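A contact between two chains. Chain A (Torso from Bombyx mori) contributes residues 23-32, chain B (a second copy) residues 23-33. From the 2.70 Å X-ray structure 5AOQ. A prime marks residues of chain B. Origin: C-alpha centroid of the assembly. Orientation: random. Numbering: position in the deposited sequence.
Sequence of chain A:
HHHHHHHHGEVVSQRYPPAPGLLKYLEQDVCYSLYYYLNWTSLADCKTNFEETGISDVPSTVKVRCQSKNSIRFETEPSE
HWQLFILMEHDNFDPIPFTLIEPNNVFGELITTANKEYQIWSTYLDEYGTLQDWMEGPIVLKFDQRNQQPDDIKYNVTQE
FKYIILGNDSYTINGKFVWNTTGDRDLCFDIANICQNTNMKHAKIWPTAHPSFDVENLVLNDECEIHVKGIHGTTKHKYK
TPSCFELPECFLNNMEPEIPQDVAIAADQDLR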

ATOM      1  N   LEU A  23      -5.294  14.275  21.449  1.00 16.81           N
ATOM      2  CA  LEU A  23      -5.041  12.902  21.878  1.00 17.04           C
ATOM      3  C   LEU A  23      -6.326  12.081  21.902  1.00 16.89           C
ATOM      4  O   LEU A  23      -6.294  10.856  21.786  1.00 17.22           O
ATOM      5  CB  LEU A  23      -4.393  12.885  23.263  1.00 16.91           C
ATOM      6  CG  LEU A  23      -2.929  13.314  23.336  1.00 17.25           C
ATOM      7  CD1 LEU A  23      -2.514  13.519  24.780  1.00 17.04           C
ATOM      8  CD2 LEU A  23      -2.041  12.273  22.675  1.00 17.90           C
ATOM      9  N   LYS A  24      -7.449  12.772  22.065  1.00 34.96           N
ATOM     10  CA  LYS A  24      -8.773  12.157  22.007  1.00 34.84           C
ATOM     11  C   LYS A  24      -8.971  11.268  20.778  1.00 35.33           C
ATOM     12  O   LYS A  24      -9.782  10.342  20.803  1.00 35.43           O
ATOM     13  CB  LYS A  24      -9.839  13.260  22.037  1.00 34.40           C
ATOM     14  CG  LYS A  24     -11.071  13.011  21.180  1.00 34.50           C
ATOM     15  CD  LYS A  24     -12.053  14.162  21.312  1.00 34.10           C
ATOM     16  CE  LYS A  24     -13.221  14.019  20.353  1.00 34.28           C
ATOM     17  NZ  LYS A  24     -14.139  15.189  20.433  1.00 33.98           N
ATOM     18  N   TYR A  25      -8.227  11.545  19.711  1.00 21.95           N
ATOM     19  CA  TYR A  25      -8.439  10.868  18.433  1.00 22.42           C
ATOM     20  C   TYR A  25      -7.573   9.619  18.244  1.00 22.95           C
ATOM     21  O   TYR A  25      -7.696   8.927  17.236  1.00 23.40           O
ATOM     22  CB  TYR A  25      -8.191  11.848  17.285  1.00 22.57           C
ATOM     23  CG  TYR A  25      -9.180  12.988  17.273  1.00 22.18           C
ATOM     24  CD1 TYR A  25     -10.478  12.797  16.821  1.00 22.16           C
ATOM     25  CD2 TYR A  25      -8.824  14.251  17.724  1.00 21.87           C
ATOM     26  CE1 TYR A  25     -11.392  13.829  16.813  1.00 21.86           C
ATOM     27  CE2 TYR A  25      -9.732  15.293  17.719  1.00 21.57           C
ATOM     28  CZ  TYR A  25     -11.013  15.076  17.262  1.00 21.56           C
ATOM     29  OH  TYR A  25     -11.922  16.108  17.255  1.00 21.32           O
ATOM     30  N   LEU A  26      -6.705   9.333  19.210  1.00 18.17           N
ATOM     31  CA  LEU A  26      -5.883   8.126  19.164  1.00 18.71           C
ATOM     32  C   LEU A  26      -6.618   6.928  19.767  1.00 18.78           C
ATOM     33  O   LEU A  26      -6.102   5.805  19.777  1.00 19.28           O
ATOM     34  CB  LEU A  26      -4.561   8.354  19.898  1.00 18.79           C
ATOM     35  CG  LEU A  26      -3.748   9.568  19.442  1.00 18.77           C
ATOM     36  CD1 LEU A  26      -2.436   9.647  20.210  1.00 18.96           C
ATOM     37  CD2 LEU A  26      -3.493   9.531  17.940  1.00 19.23           C
ATOM     38  N   GLU A  27      -7.829   7.171  20.259  1.00 32.25           N
ATOM     39  CA  GLU A  27      -8.597   6.140  20.946  1.00 32.31           C
ATOM     40  C   GLU A  27      -8.911   4.966  20.025  1.00 32.90           C
ATOM     41  O   GLU A  27      -8.905   3.818  20.464  1.00 33.26           O
ATOM     42  CB  GLU A  27      -9.892   6.725  21.512  1.00 31.76           C
ATOM     43  CG  GLU A  27      -9.670   7.721  22.643  1.00 31.19           C
ATOM     44  CD  GLU A  27     -10.967   8.285  23.194  1.00 30.69           C
ATOM     45  OE1 GLU A  27     -12.046   7.796  22.798  1.00 30.81           O
ATOM     46  OE2 GLU A  27     -10.905   9.214  24.029  1.00 30.21           O
ATOM     47  N   GLN A  28      -9.173   5.249  18.753  1.00 38.77           N
ATOM     48  CA  GLN A  28      -9.424   4.187  17.784  1.00 39.38           C
ATOM     49  C   GLN A  28      -8.199   3.284  17.685  1.00 39.95           C
ATOM     50  O   GLN A  28      -8.302   2.065  17.800  1.00 40.42           O
ATOM     51  CB  GLN A  28      -9.767   4.762  16.406  1.00 39.48           C
ATOM     52  CG  GLN A  28     -10.038   3.698  15.344  1.00 40.15           C
ATOM     53  CD  GLN A  28     -10.260   4.283  13.962  1.00 40.31           C
ATOM     54  OE1 GLN A  28     -10.629   5.448  13.818  1.00 39.90           O
ATOM     55  NE2 GLN A  28     -10.039   3.471  12.934  1.00 40.95           N
ATOM     56  N   ASP A  29      -7.040   3.901  17.479  1.00 31.31           N
ATOM     57  CA  ASP A  29      -5.781   3.175  17.378  1.00 31.88           C
ATOM     58  C   ASP A  29      -5.537   2.324  18.621  1.00 32.00           C
ATOM     59  O   ASP A  29      -5.318   1.110  18.528  1.00 32.60           O
ATOM     60  CB  ASP A  29      -4.621   4.152  17.181  1.00 31.80           C
ATOM     61  CG  ASP A  29      -4.749   4.962  15.903  1.00 31.80           C
ATOM     62  OD1 ASP A  29      -5.028   4.368  14.841  1.00 32.23           O
ATOM     63  OD2 ASP A  29      -4.571   6.197  15.964  1.00 31.40           O
ATOM     64  N   VAL A  30      -5.587   2.967  19.783  1.00 20.50           N
ATOM     65  CA  VAL A  30      -5.325   2.282  21.047  1.00 20.60           C
ATOM     66  C   VAL A  30      -6.334   1.161  21.281  1.00 20.84           C
ATOM     67  O   VAL A  30      -5.975   0.088  21.763  1.00 21.35           O
ATOM     68  CB  VAL A  30      -5.361   3.262  22.243  1.00 19.94           C
ATOM     69  CG1 VAL A  30      -5.198   2.512  23.567  1.00 20.07           C
ATOM     70  CG2 VAL A  30      -4.274   4.314  22.098  1.00 19.81           C
ATOM     71  N   CYS A  31      -7.593   1.411  20.939  1.00 20.54           N
ATOM     72  CA  CYS A  31      -8.642   0.431  21.184  1.00 20.78           C
ATOM     73  C   CYS A  31      -8.532  -0.755  20.233  1.00 21.58           C
ATOM     74  O   CYS A  31      -8.759  -1.894  20.634  1.00 22.07           O
ATOM     75  CB  CYS A  31     -10.021   1.075  21.057  1.00 20.29           C
ATOM     76  SG  CYS A  31     -10.466   2.147  22.440  1.00 19.44           S
ATOM     77  N   TYR A  32      -8.181  -0.491  18.978  1.00 42.37           N
ATOM     78  CA  TYR A  32      -7.949  -1.570  18.020  1.00 43.17           C
ATOM     79  C   TYR A  32      -6.756  -2.418  18.444  1.00 43.73           C
ATOM     80  O   TYR A  32      -6.879  -3.631  18.622  1.00 44.34           O
ATOM     81  CB  TYR A  32      -7.715  -1.015  16.611  1.00 43.24           C
ATOM     82  CG  TYR A  32      -8.976  -0.633  15.861  1.00 43.06           C
ATOM     83  CD1 TYR A  32     -10.004   0.062  16.486  1.00 42.44           C
ATOM     84  CD2 TYR A  32      -9.132  -0.963  14.522  1.00 43.54           C
ATOM     85  CE1 TYR A  32     -11.151   0.412  15.798  1.00 42.34           C
ATOM     86  CE2 TYR A  32     -10.276  -0.618  13.827  1.00 43.44           C
ATOM     87  CZ  TYR A  32     -11.281   0.070  14.469  1.00 42.85           C
ATOM     88  OH  TYR A  32     -12.421   0.417  13.782  1.00 42.82           O
TER
ATOM     89  N   LEU B  23     -19.827   3.323  16.591  1.00 14.07           N
ATOM     90  CA  LEU B  23     -19.692   4.471  15.700  1.00 12.04           C
ATOM     91  C   LEU B  23     -18.803   5.554  16.306  1.00 12.32           C
ATOM     92  O   LEU B  23     -18.197   6.347  15.585  1.00 12.67           O
ATOM     93  CB  LEU B  23     -21.063   5.062  15.374  1.00 11.98           C
ATOM     94  CG  LEU B  23     -21.954   4.275  14.415  1.00 11.82           C
ATOM     95  CD1 LEU B  23     -23.360   4.855  14.420  1.00 11.73           C
ATOM     96  CD2 LEU B  23     -21.367   4.294  13.012  1.00 12.07           C
ATOM     97  N   LYS B  24     -18.738   5.583  17.634  1.00 51.45           N
ATOM     98  CA  LYS B  24     -17.854   6.496  18.356  1.00 51.72           C
ATOM     99  C   LYS B  24     -16.413   6.474  17.836  1.00 52.00           C
ATOM    100  O   LYS B  24     -15.682   7.453  17.982  1.00 55.03           O
ATOM    101  CB  LYS B  24     -17.884   6.157  19.852  1.00 51.53           C
ATOM    102  CG  LYS B  24     -16.562   6.317  20.588  1.00 51.76           C
ATOM    103  CD  LYS B  24     -16.725   5.990  22.061  1.00 51.72           C
ATOM    104  CE  LYS B  24     -15.393   5.999  22.788  1.00 52.04           C
ATOM    105  NZ  LYS B  24     -15.550   5.612  24.216  1.00 54.37           N
ATOM    106  N   TYR B  25     -16.012   5.363  17.224  1.00 26.27           N
ATOM    107  CA  TYR B  25     -14.621   5.166  16.823  1.00 26.52           C
ATOM    108  C   TYR B  25     -14.317   5.619  15.392  1.00 29.52           C
ATOM    109  O   TYR B  25     -13.169   5.554  14.956  1.00 27.16           O
ATOM    110  CB  TYR B  25     -14.245   3.691  16.988  1.00 26.24           C
ATOM    111  CG  TYR B  25     -14.273   3.235  18.428  1.00 28.45           C
ATOM    112  CD1 TYR B  25     -13.245   3.567  19.299  1.00 28.65           C
ATOM    113  CD2 TYR B  25     -15.335   2.492  18.923  1.00 25.62           C
ATOM    114  CE1 TYR B  25     -13.266   3.163  20.618  1.00 25.93           C
ATOM    115  CE2 TYR B  25     -15.367   2.082  20.242  1.00 27.79           C
ATOM    116  CZ  TYR B  25     -14.330   2.419  21.084  1.00 27.97           C
ATOM    117  OH  TYR B  25     -14.361   2.014  22.396  1.00 27.77           O
ATOM    118  N   LEU B  26     -15.333   6.077  14.667  1.00 13.26           N
ATOM    119  CA  LEU B  26     -15.133   6.601  13.316  1.00 16.36           C
ATOM    120  C   LEU B  26     -14.770   8.086  13.332  1.00 14.11           C
ATOM    121  O   LEU B  26     -14.526   8.691  12.282  1.00 14.52           O
ATOM    122  CB  LEU B  26     -16.388   6.389  12.467  1.00 13.46           C
ATOM    123  CG  LEU B  26     -16.919   4.957  12.393  1.00 13.03           C
ATOM    124  CD1 LEU B  26     -18.133   4.887  11.478  1.00 12.94           C
ATOM    125  CD2 LEU B  26     -15.835   3.996  11.925  1.00 13.11           C
ATOM    126  N   GLU B  27     -14.731   8.666  14.527  1.00 25.91           N
ATOM    127  CA  GLU B  27     -14.502  10.098  14.676  1.00 29.30           C
ATOM    128  C   GLU B  27     -13.132  10.505  14.145  1.00 26.93           C
ATOM    129  O   GLU B  27     -12.987  11.573  13.550  1.00 27.44           O
ATOM    130  CB  GLU B  27     -14.652  10.504  16.144  1.00 29.16           C
ATOM    131  CG  GLU B  27     -16.074  10.348  16.667  1.00 25.84           C
ATOM    132  CD  GLU B  27     -16.218  10.752  18.119  1.00 28.56           C
ATOM    133  OE1 GLU B  27     -15.245  11.293  18.689  1.00 28.95           O
ATOM    134  OE2 GLU B  27     -17.307  10.532  18.691  1.00 28.15           O
ATOM    135  N   GLN B  28     -12.131   9.652  14.349  1.00 31.41           N
ATOM    136  CA  GLN B  28     -10.795   9.910  13.822  1.00 31.94           C
ATOM    137  C   GLN B  28     -10.846  10.003  12.306  1.00 32.24           C
ATOM    138  O   GLN B  28     -10.340  10.954  11.716  1.00 36.15           O
ATOM    139  CB  GLN B  28      -9.814   8.812  14.242  1.00 31.77           C
ATOM    140  CG  GLN B  28      -8.404   9.004  13.694  1.00 32.34           C
ATOM    141  CD  GLN B  28      -7.485   7.844  14.024  1.00 32.15           C
ATOM    142  OE1 GLN B  28      -7.706   7.118  14.991  1.00 34.74           O
ATOM    143  NE2 GLN B  28      -6.459   7.652  13.204  1.00 32.56           N
ATOM    144  N   ASP B  29     -11.452   8.998  11.684  1.00 45.08           N
ATOM    145  CA  ASP B  29     -11.597   8.962  10.235  1.00 42.22           C
ATOM    146  C   ASP B  29     -12.323  10.200   9.718  1.00 42.54           C
ATOM    147  O   ASP B  29     -11.810  10.911   8.849  1.00 43.14           O
ATOM    148  CB  ASP B  29     -12.342   7.694   9.811  1.00 41.71           C
ATOM    149  CG  ASP B  29     -11.590   6.427  10.176  1.00 41.46           C
ATOM    150  OD1 ASP B  29     -10.374   6.358   9.905  1.00 41.82           O
ATOM    151  OD2 ASP B  29     -12.216   5.500  10.733  1.00 40.94           O
ATOM    152  N   VAL B  30     -13.511  10.463  10.259  1.00 15.74           N
ATOM    153  CA  VAL B  30     -14.312  11.593   9.796  1.00 16.01           C
ATOM    154  C   VAL B  30     -13.605  12.928  10.022  1.00 16.66           C
ATOM    155  O   VAL B  30     -13.623  13.796   9.154  1.00 20.64           O
ATOM    156  CB  VAL B  30     -15.687  11.641  10.499  1.00 18.63           C
ATOM    157  CG1 VAL B  30     -16.470  12.888  10.076  1.00 19.03           C
ATOM    158  CG2 VAL B  30     -16.490  10.390  10.190  1.00 14.97           C
ATOM    159  N   CYS B  31     -12.978  13.089  11.181  1.00 29.94           N
ATOM    160  CA  CYS B  31     -12.343  14.358  11.520  1.00 30.57           C
ATOM    161  C   CYS B  31     -11.053  14.560  10.729  1.00 31.22           C
ATOM    162  O   CYS B  31     -10.740  15.679  10.322  1.00 31.92           O
ATOM    163  CB  CYS B  31     -12.072  14.441  13.023  1.00 33.81           C
ATOM    164  SG  CYS B  31     -13.577  14.674  14.008  1.00 33.20           S
ATOM    165  N   TYR B  32     -10.306  13.481  10.515  1.00 40.28           N
ATOM    166  CA  TYR B  32      -9.106  13.543   9.687  1.00 40.90           C
ATOM    167  C   TYR B  32      -9.483  13.900   8.257  1.00 45.03           C
ATOM    168  O   TYR B  32      -8.973  14.866   7.692  1.00 42.04           O
ATOM    169  CB  TYR B  32      -8.351  12.211   9.699  1.00 40.59           C
ATOM    170  CG  TYR B  32      -7.514  11.950  10.933  1.00 40.47           C
ATOM    171  CD1 TYR B  32      -7.615  12.757  12.057  1.00 40.52           C
ATOM    172  CD2 TYR B  32      -6.616  10.893  10.968  1.00 40.35           C
ATOM    173  CE1 TYR B  32      -6.846  12.514  13.180  1.00 40.44           C
ATOM    174  CE2 TYR B  32      -5.844  10.645  12.086  1.00 43.81           C
ATOM    175  CZ  TYR B  32      -5.963  11.458  13.188  1.00 40.31           C
ATOM    176  OH  TYR B  32      -5.198  11.213  14.305  1.00 40.25           O
ATOM    177  N   SER B  33     -10.380  13.107   7.679  1.00 41.15           N
ATOM    178  CA  SER B  33     -10.813  13.308   6.300  1.00 41.46           C
ATOM    179  C   SER B  33     -11.381  14.709   6.052  1.00 41.95           C
ATOM    180  O   SER B  33     -11.433  15.168   4.912  1.00 42.47           O
ATOM    181  CB  SER B  33     -11.858  12.256   5.921  1.00 44.38           C
ATOM    182  OG  SER B  33     -12.944  12.266   6.830  1.00 40.22           O
TER

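The closest polar approaches lie at the centre of this nearly symmetric contact, where each glutamine reaches the backbone of the other copy. Gln28 OE1 lies 2.8 Å from Tyr25′ O, and Gln28′ OE1 lies 2.9 Å from Tyr25 O. Two oxygens this close suggest that both side-chain amides are turned over in the model. With the amides turned back, these pairs may be hydrogen bonds, so the point is left open. Both glutamines are extended, with chi1 and chi2 near t, which carries the amide across the contact. Each CA-to-CB bond points toward the other stretch, and both residues are buried. An amide carries both a donor and an acceptor, so a turned-back side chain could suit a carbonyl here.

Farther out, charges of opposite sign come near each other without forming a salt bridge. Lys24 NZ is 4.4 Å from Glu27′ OE1, and Lys24′ NZ is 4.4 Å from Glu27 OE1. The lysine chains are extended from chi2 onward, and these residues stay partly exposed, as suits charged groups.

Packing centres on the tyrosines. Tyr25 and Tyr25′ have the largest covered areas of their stretches, and the CA-to-CB bond of each points toward the other stretch, with chi1 in m. Cys31 SG is 3.5 Å from Tyr25′ CE1, and Cys31′ SG is 3.7 Å from Tyr25 CE1. The sulfurs approach the rings obliquely. Each cysteine is also bonded covalently elsewhere in the structure. Tyr32′ adds a looser contact, with its CE1 4.4 Å from Tyr25 CB.

The helices themselves stay 10.6 Å apart at closest approach and run at 147°, roughly antiparallel. Side chains bridge the gap. Together the two stretches bury 615 Å².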